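Local coordinates for lamina-associated polypeptide 2 isoforms alpha/zeta (Mus musculus, PDB 2V0X), which forms a dimer through this domain and, as a component of the nuclear lamina, probably works with lamin A and chromatin, at the interface of chains A and B. Residues are numbered along the deposited sequence; one frame, centred on the assembly and turned at random. Chains: chain A/B, Lamina-associated polypeptide 2 isoforms alpha/zeta.

The interface of chains A and B. Residues chain A 32-34; chain B 62-64.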
loop_
_atom_site.group_PDB
_atom_site.type_symbol
_atom_site.label_atom_id
_atom_site.label_comp_id
_atom_site.label_asym_id
_atom_site.label_seq_id
_atom_site.Cartn_x
_atom_site.Cartn_y
_atom_site.Cartn_z
ATOM N N SER A 32 -18.243 -13.031 8.653
ATOM C CA SER A 32 -17.918 -12.292 7.435
ATOM C C SER A 32 -17.844 -10.775 7.605
ATOM O O SER A 32 -18.638 -10.176 8.331
ATOM C CB SER A 32 -18.931 -12.625 6.336
ATOM O OG SER A 32 -20.246 -12.223 6.693
ATOM N N PHE A 33 -16.891 -10.163 6.910
ATOM C CA PHE A 33 -16.697 -8.717 6.940
ATOM C C PHE A 33 -16.838 -8.263 5.485
ATOM O O PHE A 33 -15.905 -8.392 4.688
ATOM C CB PHE A 33 -15.305 -8.378 7.496
ATOM C CG PHE A 33 -15.047 -6.898 7.643
ATOM C CD1 PHE A 33 -15.415 -6.227 8.808
ATOM C CD2 PHE A 33 -14.447 -6.173 6.612
ATOM C CE1 PHE A 33 -15.189 -4.857 8.942
ATOM C CE2 PHE A 33 -14.217 -4.804 6.733
ATOM C CZ PHE A 33 -14.588 -4.143 7.900
ATOM N N PRO A 34 -18.036 -7.790 5.103
ATOM C CA PRO A 34 -18.283 -7.336 3.734
ATOM C C PRO A 34 -17.521 -6.072 3.367
ATOM O O PRO A 34 -17.284 -5.197 4.212
ATOM C CB PRO A 34 -19.792 -7.107 3.722
ATOM C CG PRO A 34 -20.052 -6.626 5.118
ATOM C CD PRO A 34 -19.231 -7.593 5.944
ATOM N N PRO B 62 -9.710 -10.363 7.777
ATOM C CA PRO B 62 -10.611 -11.079 6.874
ATOM C C PRO B 62 -11.619 -10.175 6.151
ATOM O O PRO B 62 -12.176 -9.236 6.727
ATOM C CB PRO B 62 -11.319 -12.053 7.818
ATOM C CG PRO B 62 -11.432 -11.242 9.074
ATOM C CD PRO B 62 -10.053 -10.646 9.185
ATOM N N VAL B 63 -11.863 -10.489 4.886
ATOM C CA VAL B 63 -12.805 -9.736 4.085
ATOM C C VAL B 63 -13.664 -10.735 3.304
ATOM O O VAL B 63 -13.222 -11.850 3.007
ATOM C CB VAL B 63 -12.077 -8.750 3.144
ATOM C CG1 VAL B 63 -13.053 -8.139 2.144
ATOM C CG2 VAL B 63 -11.433 -7.623 3.968
ATOM N N SER B 64 -14.901 -10.346 3.020
ATOM C CA SER B 64 -15.830 -11.189 2.294
ATOM C C SER B 64 -16.541 -10.425 1.185
ATOM O O SER B 64 -16.522 -9.184 1.152
ATOM C CB SER B 64 -16.880 -11.760 3.257
ATOM O OG SER B 64 -16.279 -12.548 4.272
#
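A:Pro34 and B:Ser64 pair in a short parallel beta bridge between two loop segments, closed by the carbonyl of A:Phe33, a small part of the two-fold interface that joins the chains into the LAP2alpha dimer. The amide N of B:Ser64 donates to the carbonyl O of A:Phe33 at 2.8 Å. The bond is moderately bent, 147° at the hydrogen, and the donor sits above the carbonyl plane, 42° out of it. The ring nitrogen of A:Pro34 has no hydrogen to donate, while its CA lies 3.6 Å from the carbonyl O of B:Ser64.

The same A:Phe33 oxygen is flanked by carbon from chain B: B:Val63 turns its CG1 methyl to within 3.8 Å of A:Phe33 O. The side chain of A:Phe33 leaves with CG anti to the backbone N (chi1 -176°), and it meets chain B mainly at its root. Its CB is 3.3 Å from the carbonyl O of B:Pro62, an oxygen that lies alongside the CB-CG bond, beyond the CG end of the ring and off its plane, so chain B touches the root of the side chain and not the ring face.

At the other end of the patch two serines meet without pairing their hydroxyls. B:Ser64 swings OG anti to its carbonyl carbon, bringing it 3.4 Å from A:Ser32 CB, while A:Ser32 directs its own OG away from the partner. The two CB atoms are in apolar contact at 3.8 Å.

Only 128 Å² is hidden here, chiefly on A:Phe33 and B:Ser64, so the patch should be an accessory to the dimer. It ties the segment preceding helix 37-46 of one chain to the segment preceding helix 66-72 of the other, and its twin with the chains exchanged repeats the tie, fastening peripheral segments around the long helices of this coiled-coil dimerization domain.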